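Local coordinates for periplasmic binding protein (Agrobacterium tumefaciens str. B6, PDB 5L9G) that binds the opine mannopine and probably delivers it to an ABC transporter for import, at residues A[80-85]-A[325-330]; A[85-88]-A[92-95]; A[170-173]-A[179-182]; A[185-190]-A[331-336]. All blocks are in the same frame, centred on the assembly; numbering follows the deposited sequence.

Interaction 1: residues A[80-85]-A[325-330]; sequences GIADEP and NFWAKH. With MO0 (mannopine), chain C; EDO (1,2-ethanediol), chain F.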
loop_
_atom_site.group_PDB
_atom_site.type_symbol
_atom_site.label_atom_id
_atom_site.label_comp_id
_atom_site.label_asym_id
_atom_site.label_seq_id
_atom_site.Cartn_x
_atom_site.Cartn_y
_atom_site.Cartn_z
ATOM N N GLY A 80 3.320 -3.405 4.246
ATOM C CA GLY A 80 2.034 -2.779 4.530
ATOM C C GLY A 80 1.636 -3.132 5.960
ATOM O O GLY A 80 1.957 -4.226 6.453
ATOM N N ILE A 81 0.956 -2.203 6.648
ATOM C CA ILE A 81 0.516 -2.402 8.038
ATOM C C ILE A 81 -0.284 -3.701 8.228
ATOM O O ILE A 81 -0.237 -4.287 9.315
ATOM C CB ILE A 81 -0.260 -1.153 8.565
ATOM C CG1 ILE A 81 -0.390 -1.164 10.111
ATOM C CG2 ILE A 81 -1.623 -0.976 7.852
ATOM C CD1 ILE A 81 -0.965 0.119 10.769
ATOM N N ALA A 82 -1.057 -4.113 7.204
ATOM C CA ALA A 82 -1.907 -5.305 7.297
ATOM C C ALA A 82 -1.150 -6.611 7.058
ATOM O O ALA A 82 -1.715 -7.675 7.307
ATOM C CB ALA A 82 -3.123 -5.176 6.383
ATOM N N ASP A 83 0.131 -6.549 6.594
ATOM C CA ASP A 83 0.959 -7.760 6.479
ATOM C C ASP A 83 1.775 -7.959 7.756
ATOM O O ASP A 83 2.294 -9.053 7.981
ATOM C CB ASP A 83 1.918 -7.685 5.266
ATOM C CG ASP A 83 1.293 -8.164 3.974
ATOM O OD1 ASP A 83 0.367 -9.006 4.034
ATOM O OD2 ASP A 83 1.737 -7.709 2.907
ATOM N N GLU A 84 1.899 -6.900 8.583
ATOM C CA GLU A 84 2.661 -6.941 9.832
ATOM C C GLU A 84 2.182 -8.064 10.794
ATOM O O GLU A 84 3.040 -8.811 11.269
ATOM C CB GLU A 84 2.694 -5.553 10.512
ATOM C CG GLU A 84 3.548 -5.501 11.774
ATOM C CD GLU A 84 2.863 -5.804 13.100
ATOM O OE1 GLU A 84 3.608 -6.021 14.077
ATOM O OE2 GLU A 84 1.614 -5.762 13.196
ATOM N N PRO A 85 0.865 -8.256 11.061
ATOM C CA PRO A 85 0.476 -9.344 11.982
ATOM C C PRO A 85 0.906 -10.744 11.528
ATOM O O PRO A 85 1.493 -11.470 12.331
ATOM C CB PRO A 85 -1.044 -9.195 12.089
ATOM C CG PRO A 85 -1.328 -7.761 11.706
ATOM C CD PRO A 85 -0.316 -7.471 10.630
ATOM N N ASN A 325 -6.482 -6.009 12.124
ATOM C CA ASN A 325 -7.077 -7.088 12.930
ATOM C C ASN A 325 -7.776 -8.122 12.045
ATOM O O ASN A 325 -7.680 -9.309 12.336
ATOM C CB ASN A 325 -8.030 -6.535 13.992
ATOM C CG ASN A 325 -7.377 -5.658 15.041
ATOM O OD1 ASN A 325 -7.977 -4.704 15.547
ATOM N ND2 ASN A 325 -6.131 -5.941 15.388
ATOM N N PHE A 326 -8.432 -7.679 10.941
ATOM C CA PHE A 326 -9.074 -8.591 9.994
ATOM C C PHE A 326 -7.990 -9.453 9.336
ATOM O O PHE A 326 -8.121 -10.677 9.264
ATOM C CB PHE A 326 -9.842 -7.827 8.897
ATOM C CG PHE A 326 -10.351 -8.742 7.802
ATOM C CD1 PHE A 326 -11.511 -9.496 7.983
ATOM C CD2 PHE A 326 -9.651 -8.883 6.608
ATOM C CE1 PHE A 326 -11.951 -10.375 6.992
ATOM C CE2 PHE A 326 -10.094 -9.767 5.620
ATOM C CZ PHE A 326 -11.242 -10.506 5.819
ATOM N N TRP A 327 -6.936 -8.790 8.824
ATOM C CA TRP A 327 -5.828 -9.435 8.137
ATOM C C TRP A 327 -5.008 -10.334 9.070
ATOM O O TRP A 327 -4.500 -11.354 8.618
ATOM C CB TRP A 327 -4.999 -8.395 7.388
ATOM C CG TRP A 327 -5.801 -7.858 6.239
ATOM C CD1 TRP A 327 -6.563 -6.725 6.231
ATOM C CD2 TRP A 327 -6.121 -8.567 5.038
ATOM N NE1 TRP A 327 -7.273 -6.642 5.051
ATOM C CE2 TRP A 327 -7.021 -7.765 4.302
ATOM C CE3 TRP A 327 -5.686 -9.786 4.482
ATOM C CZ2 TRP A 327 -7.532 -8.160 3.062
ATOM C CZ3 TRP A 327 -6.182 -10.167 3.247
ATOM C CH2 TRP A 327 -7.076 -9.351 2.540
ATOM N N ALA A 328 -4.977 -10.031 10.372
ATOM C CA ALA A 328 -4.300 -10.878 11.365
ATOM C C ALA A 328 -4.987 -12.256 11.453
ATOM O O ALA A 328 -4.334 -13.284 11.644
ATOM C CB ALA A 328 -4.335 -10.200 12.730
ATOM N N LYS A 329 -6.304 -12.265 11.298
ATOM C CA LYS A 329 -7.132 -13.452 11.426
ATOM C C LYS A 329 -7.383 -14.207 10.108
ATOM O O LYS A 329 -7.410 -15.431 10.121
ATOM C CB LYS A 329 -8.461 -13.029 12.096
ATOM C CG LYS A 329 -9.338 -14.119 12.606
ATOM C CD LYS A 329 -10.575 -13.513 13.275
ATOM C CE LYS A 329 -11.558 -14.575 13.639
ATOM N NZ LYS A 329 -12.776 -13.995 14.284
ATOM N N HIS A 330 -7.572 -13.497 8.979
ATOM C CA HIS A 330 -7.985 -14.154 7.738
ATOM C C HIS A 330 -7.035 -14.066 6.550
ATOM O O HIS A 330 -7.425 -14.508 5.462
ATOM C CB HIS A 330 -9.370 -13.627 7.326
ATOM C CG HIS A 330 -10.407 -13.843 8.379
ATOM N ND1 HIS A 330 -10.881 -12.795 9.143
ATOM C CD2 HIS A 330 -11.002 -14.988 8.786
ATOM C CE1 HIS A 330 -11.772 -13.324 9.965
ATOM N NE2 HIS A 330 -11.876 -14.642 9.794
HETATM O OAB MO0 C . 3.830 -5.732 2.697
HETATM C CAF MO0 C . 4.413 -6.072 1.469
HETATM C CAG MO0 C . 3.827 -5.307 0.295
HETATM O OAC MO0 C . 2.729 -5.983 -0.209
HETATM C CAH MO0 C . 3.575 -3.844 0.564
HETATM O OAM MO0 C . 4.712 -3.204 1.012
HETATM C CAI MO0 C . 2.932 -3.066 -0.585
HETATM O OAD MO0 C . 3.758 -3.059 -1.709
HETATM C CAJ MO0 C . 2.497 -1.690 -0.170
HETATM O OAE MO0 C . 1.581 -1.793 0.883
HETATM C CAK MO0 C . 1.948 -0.821 -1.311
HETATM N N MO0 C . 2.631 0.479 -1.291
HETATM C CA MO0 C . 2.007 1.469 -2.204
HETATM C C MO0 C . 2.835 1.611 -3.458
HETATM O O MO0 C . 3.794 0.834 -3.652
HETATM C CB MO0 C . 1.773 2.812 -1.554
HETATM C CG MO0 C . 3.039 3.632 -1.424
HETATM C CD MO0 C . 2.954 4.690 -0.380
HETATM O OE1 MO0 C . 2.699 6.002 -0.800
HETATM N NE2 MO0 C . 3.109 4.475 0.833
HETATM O OXT MO0 C . 2.536 2.460 -4.356
HETATM C C1 EDO F . -5.532 -16.471 13.040
HETATM O O1 EDO F . -5.523 -15.405 13.993
HETATM C C2 EDO F . -6.986 -16.954 12.781
HETATM O O2 EDO F . -7.042 -17.975 11.794
HETATM O O HOH W 1 -1.542 -10.008 8.704
#

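Interaction 2: residues A[85-88]-A[92-95]; sequences PQAK and VLEK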
loop_
_atom_site.group_PDB
_atom_site.type_symbol
_atom_site.label_atom_id
_atom_site.label_comp_id
_atom_site.label_asym_id
_atom_site.label_seq_id
_atom_site.Cartn_x
_atom_site.Cartn_y
_atom_site.Cartn_z
ATOM N N PRO A 85 0.865 -8.256 11.061
ATOM C CA PRO A 85 0.476 -9.344 11.982
ATOM C C PRO A 85 0.906 -10.744 11.528
ATOM O O PRO A 85 1.493 -11.470 12.331
ATOM C CB PRO A 85 -1.044 -9.195 12.089
ATOM C CG PRO A 85 -1.328 -7.761 11.706
ATOM C CD PRO A 85 -0.316 -7.471 10.630
ATOM N N GLN A 86 0.669 -11.108 10.245
ATOM C CA GLN A 86 1.051 -12.438 9.746
ATOM C C GLN A 86 2.576 -12.620 9.640
ATOM O O GLN A 86 3.063 -13.727 9.890
ATOM C CB GLN A 86 0.328 -12.807 8.438
ATOM C CG GLN A 86 0.674 -11.970 7.198
ATOM C CD GLN A 86 -0.075 -12.454 5.978
ATOM O OE1 GLN A 86 -0.350 -13.652 5.803
ATOM N NE2 GLN A 86 -0.457 -11.527 5.125
ATOM N N ALA A 87 3.324 -11.537 9.313
ATOM C CA ALA A 87 4.795 -11.585 9.252
ATOM C C ALA A 87 5.365 -11.795 10.659
ATOM O O ALA A 87 6.240 -12.650 10.845
ATOM C CB ALA A 87 5.347 -10.305 8.636
ATOM N N LYS A 88 4.828 -11.058 11.660
ATOM C CA LYS A 88 5.237 -11.180 13.068
ATOM C C LYS A 88 4.940 -12.592 13.618
ATOM O O LYS A 88 5.779 -13.164 14.319
ATOM C CB LYS A 88 4.536 -10.098 13.919
ATOM C CG LYS A 88 4.950 -10.095 15.396
ATOM C CD LYS A 88 4.737 -8.738 16.060
ATOM C CE LYS A 88 3.307 -8.393 16.357
ATOM N NZ LYS A 88 3.170 -6.951 16.675
ATOM N N VAL A 92 9.070 -13.636 11.159
ATOM C CA VAL A 92 9.831 -12.968 10.095
ATOM C C VAL A 92 10.409 -11.615 10.560
ATOM O O VAL A 92 11.367 -11.118 9.963
ATOM C CB VAL A 92 8.958 -12.859 8.805
ATOM C CG1 VAL A 92 9.676 -12.133 7.665
ATOM C CG2 VAL A 92 8.520 -14.244 8.351
ATOM N N LEU A 93 9.867 -11.051 11.651
ATOM C CA LEU A 93 10.262 -9.712 12.093
ATOM C C LEU A 93 11.017 -9.643 13.409
ATOM O O LEU A 93 10.666 -10.333 14.367
ATOM C CB LEU A 93 9.004 -8.808 12.168
ATOM C CG LEU A 93 8.106 -8.729 10.914
ATOM C CD1 LEU A 93 6.968 -7.731 11.115
ATOM C CD2 LEU A 93 8.923 -8.332 9.643
ATOM N N GLU A 94 12.041 -8.775 13.460
ATOM C CA GLU A 94 12.791 -8.475 14.675
ATOM C C GLU A 94 11.925 -7.537 15.511
ATOM O O GLU A 94 11.217 -6.700 14.936
ATOM C CB GLU A 94 14.086 -7.722 14.350
ATOM C CG GLU A 94 15.248 -8.595 13.914
ATOM C CD GLU A 94 15.915 -9.483 14.951
ATOM O OE1 GLU A 94 16.700 -10.364 14.536
ATOM O OE2 GLU A 94 15.669 -9.303 16.166
ATOM N N LYS A 95 11.991 -7.652 16.852
ATOM C CA LYS A 95 11.287 -6.714 17.729
ATOM C C LYS A 95 12.139 -5.438 17.724
ATOM O O LYS A 95 13.369 -5.524 17.819
ATOM C CB LYS A 95 11.138 -7.269 19.166
ATOM C CG LYS A 95 9.716 -7.702 19.503
ATOM C CD LYS A 95 9.468 -9.153 19.110
ATOM C CE LYS A 95 8.032 -9.579 19.266
ATOM N NZ LYS A 95 7.746 -10.788 18.453
HETATM O O HOH W 2 8.515 -11.966 14.080
#

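Interaction 3: residues A[170-173]-A[179-182]; sequences LGTP and EFLS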
loop_
_atom_site.group_PDB
_atom_site.type_symbol
_atom_site.label_atom_id
_atom_site.label_comp_id
_atom_site.label_asym_id
_atom_site.label_seq_id
_atom_site.Cartn_x
_atom_site.Cartn_y
_atom_site.Cartn_z
ATOM N N LEU A 170 -20.864 -5.039 -3.220
ATOM C CA LEU A 170 -22.073 -5.739 -2.775
ATOM C C LEU A 170 -23.068 -4.808 -2.042
ATOM O O LEU A 170 -24.176 -5.232 -1.725
ATOM C CB LEU A 170 -21.683 -6.940 -1.886
ATOM C CG LEU A 170 -21.054 -8.155 -2.602
ATOM C CD1 LEU A 170 -20.452 -9.116 -1.597
ATOM C CD2 LEU A 170 -22.100 -8.902 -3.457
ATOM N N GLY A 171 -22.663 -3.563 -1.799
ATOM C CA GLY A 171 -23.496 -2.551 -1.157
ATOM C C GLY A 171 -23.205 -2.321 0.311
ATOM O O GLY A 171 -23.944 -1.590 0.972
ATOM N N THR A 172 -22.127 -2.933 0.840
ATOM C CA THR A 172 -21.764 -2.779 2.247
ATOM C C THR A 172 -21.353 -1.326 2.500
ATOM O O THR A 172 -20.468 -0.842 1.814
ATOM C CB THR A 172 -20.611 -3.740 2.618
ATOM O OG1 THR A 172 -20.980 -5.071 2.260
ATOM C CG2 THR A 172 -20.261 -3.684 4.097
ATOM N N PRO A 173 -21.939 -0.628 3.499
ATOM C CA PRO A 173 -21.478 0.747 3.787
ATOM C C PRO A 173 -19.988 0.738 4.189
ATOM O O PRO A 173 -19.516 -0.245 4.780
ATOM C CB PRO A 173 -22.388 1.200 4.937
ATOM C CG PRO A 173 -23.553 0.246 4.921
ATOM C CD PRO A 173 -23.002 -1.050 4.435
ATOM N N GLU A 179 -17.227 -5.526 9.428
ATOM C CA GLU A 179 -18.311 -6.182 10.146
ATOM C C GLU A 179 -18.890 -7.231 9.181
ATOM O O GLU A 179 -19.150 -8.358 9.585
ATOM C CB GLU A 179 -19.385 -5.159 10.537
ATOM C CG GLU A 179 -19.005 -4.307 11.735
ATOM C CD GLU A 179 -20.093 -3.356 12.196
ATOM O OE1 GLU A 179 -21.268 -3.784 12.285
ATOM O OE2 GLU A 179 -19.772 -2.174 12.459
ATOM N N PHE A 180 -19.028 -6.867 7.889
ATOM C CA PHE A 180 -19.516 -7.751 6.829
ATOM C C PHE A 180 -18.561 -8.929 6.636
ATOM O O PHE A 180 -19.017 -10.067 6.536
ATOM C CB PHE A 180 -19.691 -6.987 5.503
ATOM C CG PHE A 180 -20.155 -7.835 4.338
ATOM C CD1 PHE A 180 -21.480 -8.238 4.234
ATOM C CD2 PHE A 180 -19.261 -8.250 3.358
ATOM C CE1 PHE A 180 -21.906 -9.025 3.163
ATOM C CE2 PHE A 180 -19.689 -9.043 2.289
ATOM C CZ PHE A 180 -21.009 -9.424 2.199
ATOM N N LEU A 181 -17.232 -8.649 6.598
ATOM C CA LEU A 181 -16.194 -9.666 6.419
ATOM C C LEU A 181 -15.870 -10.448 7.710
ATOM O O LEU A 181 -15.046 -11.367 7.667
ATOM C CB LEU A 181 -14.922 -9.022 5.851
ATOM C CG LEU A 181 -14.985 -8.451 4.423
ATOM C CD1 LEU A 181 -13.680 -7.768 4.072
ATOM C CD2 LEU A 181 -15.336 -9.528 3.384
ATOM N N SER A 182 -16.514 -10.086 8.855
ATOM C CA SER A 182 -16.297 -10.755 10.142
ATOM C C SER A 182 -16.917 -12.168 10.168
ATOM O O SER A 182 -16.520 -12.997 10.995
ATOM C CB SER A 182 -16.827 -9.904 11.297
ATOM O OG SER A 182 -18.236 -9.991 11.462
#

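Interaction 4: residues A[185-190]-A[331-336]; sequences EGRKAA and AKWASE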
loop_
_atom_site.group_PDB
_atom_site.type_symbol
_atom_site.label_atom_id
_atom_site.label_comp_id
_atom_site.label_asym_id
_atom_site.label_seq_id
_atom_site.Cartn_x
_atom_site.Cartn_y
_atom_site.Cartn_z
ATOM N N GLU A 185 -20.177 -16.169 5.863
ATOM C CA GLU A 185 -21.149 -15.787 4.834
ATOM C C GLU A 185 -20.642 -14.586 4.027
ATOM O O GLU A 185 -20.632 -14.640 2.801
ATOM C CB GLU A 185 -22.501 -15.466 5.507
ATOM C CG GLU A 185 -23.682 -15.347 4.560
ATOM C CD GLU A 185 -25.011 -15.018 5.219
ATOM O OE1 GLU A 185 -25.017 -14.240 6.201
ATOM O OE2 GLU A 185 -26.055 -15.480 4.703
ATOM N N GLY A 186 -20.236 -13.528 4.723
ATOM C CA GLY A 186 -19.716 -12.306 4.114
ATOM C C GLY A 186 -18.431 -12.507 3.333
ATOM O O GLY A 186 -18.271 -11.958 2.241
ATOM N N ARG A 187 -17.507 -13.297 3.891
ATOM C CA ARG A 187 -16.219 -13.630 3.273
ATOM C C ARG A 187 -16.412 -14.419 1.979
ATOM O O ARG A 187 -15.767 -14.117 0.991
ATOM C CB ARG A 187 -15.326 -14.387 4.266
ATOM C CG ARG A 187 -14.557 -13.452 5.192
ATOM C CD ARG A 187 -13.470 -14.131 6.016
ATOM N NE ARG A 187 -13.931 -15.333 6.714
ATOM C CZ ARG A 187 -14.549 -15.351 7.895
ATOM N NH1 ARG A 187 -14.800 -14.217 8.538
ATOM N NH2 ARG A 187 -14.921 -16.501 8.438
ATOM N N LYS A 188 -17.360 -15.368 1.970
ATOM C CA LYS A 188 -17.685 -16.182 0.800
ATOM C C LYS A 188 -18.374 -15.363 -0.295
ATOM O O LYS A 188 -18.079 -15.560 -1.474
ATOM C CB LYS A 188 -18.534 -17.401 1.197
ATOM C CG LYS A 188 -17.707 -18.525 1.815
ATOM C CD LYS A 188 -18.532 -19.787 2.036
ATOM C CE LYS A 188 -17.636 -20.972 2.334
ATOM N NZ LYS A 188 -18.376 -22.260 2.286
ATOM N N ALA A 189 -19.290 -14.447 0.097
ATOM C CA ALA A 189 -20.019 -13.594 -0.847
ATOM C C ALA A 189 -19.040 -12.637 -1.565
ATOM O O ALA A 189 -19.196 -12.370 -2.759
ATOM C CB ALA A 189 -21.083 -12.796 -0.114
ATOM N N ALA A 190 -18.030 -12.134 -0.833
ATOM C CA ALA A 190 -17.019 -11.218 -1.363
ATOM C C ALA A 190 -16.176 -11.940 -2.429
ATOM O O ALA A 190 -15.955 -11.396 -3.511
ATOM C CB ALA A 190 -16.144 -10.696 -0.232
ATOM N N ALA A 331 -5.791 -13.569 6.741
ATOM C CA ALA A 331 -4.816 -13.460 5.645
ATOM C C ALA A 331 -4.583 -14.764 4.882
ATOM O O ALA A 331 -4.584 -14.739 3.654
ATOM C CB ALA A 331 -3.503 -12.897 6.143
ATOM N N LYS A 332 -4.414 -15.898 5.597
ATOM C CA LYS A 332 -4.201 -17.208 4.974
ATOM C C LYS A 332 -5.400 -17.611 4.110
ATOM O O LYS A 332 -5.205 -17.971 2.946
ATOM C CB LYS A 332 -3.886 -18.291 6.024
ATOM C CG LYS A 332 -2.507 -18.163 6.655
ATOM C CD LYS A 332 -2.286 -19.269 7.688
ATOM C CE LYS A 332 -0.924 -19.187 8.332
ATOM N NZ LYS A 332 -0.751 -20.229 9.380
ATOM N N TRP A 333 -6.641 -17.476 4.648
ATOM C CA TRP A 333 -7.876 -17.756 3.905
ATOM C C TRP A 333 -7.914 -16.861 2.657
ATOM O O TRP A 333 -8.189 -17.342 1.558
ATOM C CB TRP A 333 -9.142 -17.481 4.769
ATOM C CG TRP A 333 -10.394 -17.344 3.939
ATOM C CD1 TRP A 333 -11.140 -18.362 3.419
ATOM C CD2 TRP A 333 -10.947 -16.127 3.407
ATOM N NE1 TRP A 333 -12.134 -17.857 2.613
ATOM C CE2 TRP A 333 -12.046 -16.487 2.597
ATOM C CE3 TRP A 333 -10.650 -14.759 3.573
ATOM C CZ2 TRP A 333 -12.827 -15.536 1.935
ATOM C CZ3 TRP A 333 -11.391 -13.823 2.880
ATOM C CH2 TRP A 333 -12.467 -14.210 2.073
ATOM N N ALA A 334 -7.709 -15.547 2.859
ATOM C CA ALA A 334 -7.760 -14.540 1.800
ATOM C C ALA A 334 -6.769 -14.800 0.670
ATOM O O ALA A 334 -7.174 -14.774 -0.491
ATOM C CB ALA A 334 -7.592 -13.152 2.384
ATOM N N SER A 335 -5.513 -15.149 1.006
ATOM C CA SER A 335 -4.471 -15.462 0.021
ATOM C C SER A 335 -4.872 -16.638 -0.875
ATOM O O SER A 335 -4.864 -16.486 -2.097
ATOM C CB SER A 335 -3.140 -15.754 0.713
ATOM O OG SER A 335 -2.642 -14.574 1.320
ATOM N N GLU A 336 -5.267 -17.782 -0.268
ATOM C CA GLU A 336 -5.684 -18.981 -0.991
ATOM C C GLU A 336 -6.944 -18.759 -1.843
ATOM O O GLU A 336 -6.941 -19.124 -3.017
ATOM C CB GLU A 336 -5.837 -20.192 -0.029
ATOM C CG GLU A 336 -6.411 -21.444 -0.679
ATOM C CD GLU A 336 -6.284 -22.714 0.136
ATOM O OE1 GLU A 336 -7.275 -23.105 0.795
ATOM O OE2 GLU A 336 -5.198 -23.333 0.092
#

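Interaction 1: residues A[80-85]-A[325-330]
This contact backs the mannopine site: the turn leading from strand 76-80 into helix 84-89 packs against helix 324-343. A82 meets W327 and P85 meets A328. The A82 methyl CB lies 3.8 Å from W327 CD1, set obliquely to the indole. W327 CB sits 3.4 Å from the carbonyl A82 O. With chi1 at -69°, W327 CG lies anti to its own carbonyl carbon; the indole then leads away from the turn, and its NE1 bonds to E164. Next to this pair, the ring carbon P85 CB rests 3.5 Å from A328 CB. The only polar link between the segments is a water. It donates to A82 O at 2.7 Å and more weakly to W327 O.

On the ligand side of the turn, two groups grip one hydroxyl. G80 N donates to mannopine OAB at 2.8 Å, with an N-H...O angle of 163°. The same OAB donates to D83 OD2 at 2.9 Å. Q86 NE2 is hydrogen-bonded to the other oxygen, D83 OD1, which should limit rotation of the carboxylate. A loop that follows a strand, holds the ligand and runs into a helix is typical of the binding cleft of periplasmic solute-binding proteins.

Interaction 2: residues A[85-88]-A[92-95]
The peptide carbonyl of A87 is the flat group at the centre of this contact, and V92 approaches its oxygen. V92 N donates to A87 O at 3.0 Å. The bond is fairly straight, with an N-H...O angle of 161°. The donor is tilted 25° from the carbonyl plane, not within it. V92 CB comes to 3.4 Å from the same A87 O, so the isopropyl group stands beside the bond. CG2 of V92 is the branch on this side; it lies anti to its own carbonyl carbon.

Beyond the carbonyl the contact is apolar. The methyl A87 CB lies 3.9 Å from L93 CG and about as far from CD1 of that leucine. L93 CD1 also reaches the backbone, 4.0 Å from K88 N. In this way the leucine lies alongside the last turn of helix 84-89. A255 of strand 240-256 packs on L93 as well.

A water bridges the two backbones. It donates to K88 O and, at 2.7 Å, to L93 O. Further out, K95 NZ comes near the aliphatic K88 CG. The two lysine nitrogens, K88 NZ and K95 NZ, stay 6.2 Å apart. K88 NZ is salt-bridged to E84 and D113, which should offset the like charge of K95.

The bond from V92 to A87 joins residues five apart, and their side chains also meet. It is a six-to-one backbone bond with an apolar contact beside it, at the C-terminal end of helix 84-89, where the chain folds back over the last turn.

Interaction 3: residues A[170-173]-A[179-182]
A hydroxyl meets an aromatic face: T172 OG1 stands over the F180 ring, 3.5 Å above its plane and nearer the edge of the ring than its middle. Its nearest ring atom is F180 CG, at 3.6 Å. The hydroxyl is also hydrogen-bonded to A167 O, which should hold it there.

Apolar contacts lie at both ends of the phenylalanine. At its base, the methyl T172 CG2 touches F180 CB at 3.6 Å. At the far end of the ring, L170 CD1 approaches F180 CZ to 3.8 Å, and the two side chains cross at about a right angle. F180 reaches these partners because its CG is anti to the backbone N (chi1 178°), turning the ring toward 170-173.

The backbone context is a helix end. Helix 162-169 closes with a Schellman motif in which G171 takes a positive phi, and the chain then turns into the short helix 177-180. F180 lies back against that ending, and A189 of helix 184-197 packs on both L170 and F180.

Hydrogen bonding within 179-182 marks the end of the short helix. S182 OG donates to E179 O at 2.7 Å, tilted 20° from the carbonyl plane. The backbone S182 N adds a weak bond to the same oxygen.

Interaction 4: residues A[185-190]-A[331-336]
R187 of helix 184-197 lies over one face of the W333 indole, which projects from the long C-terminal helix 324-343. This is a helix-helix contact near the surface, made by one pair of residues, R187 and W333.

Along the first segment, the chain passes through the buried G186 before it reaches the second helix. R187 then carries the whole contact. Its backbone O lies 3.4 Å from W333 CZ2. Its CB is 3.6 Å from the same CZ2, and CG and CD continue across the six-membered ring. R187 CD stands 3.9 Å from the centroid of that ring, 15° off the ring normal, a CH-pi contact over the face.

A bend at chi3 (-50°) then lifts the guanidinium away from the face; R187 CZ stays above the six-membered ring but is far from it. The guanidinium plane is turned 80° from that of the indole, and the cation-pi attraction is weak at best. NH1 instead bonds to L181 O, and weakly to S182 O. A190, further along, faces the second helix and packs on L181.

On the other side, the W333 side chain extends toward R187. Helix 324-343 is kinked here: the N atoms of K332 and W333 lack bonds to the turn before. A331 O accepts two donors, S335 N at 2.8 Å and S335 OG at 3.0 Å, the hydroxyl lying above the carbonyl plane.

From the N terminus, residues 80-85 come first. Interaction 1 ties them to 325-330 and closes a loop of 239 residues. Interaction 2 starts from the same stretch, shares P85, and closes at once through the short link to 92-95. Interaction 3 is nested inside the long loop and joins the loop that follows helix 162-169 to helix 177-180. Interaction 4 opens after interaction 3 has closed. It crosses interaction 1: 185-190 lies inside the long loop, while 331-336 lies past its closing segment. Helix 324-343 therefore touches the ligand-side turn at 80-85 and helix 184-197. Interactions 3 and 4 touch where L170 CD1 meets A189 O, and W327 touches A334 between interactions 1 and 4.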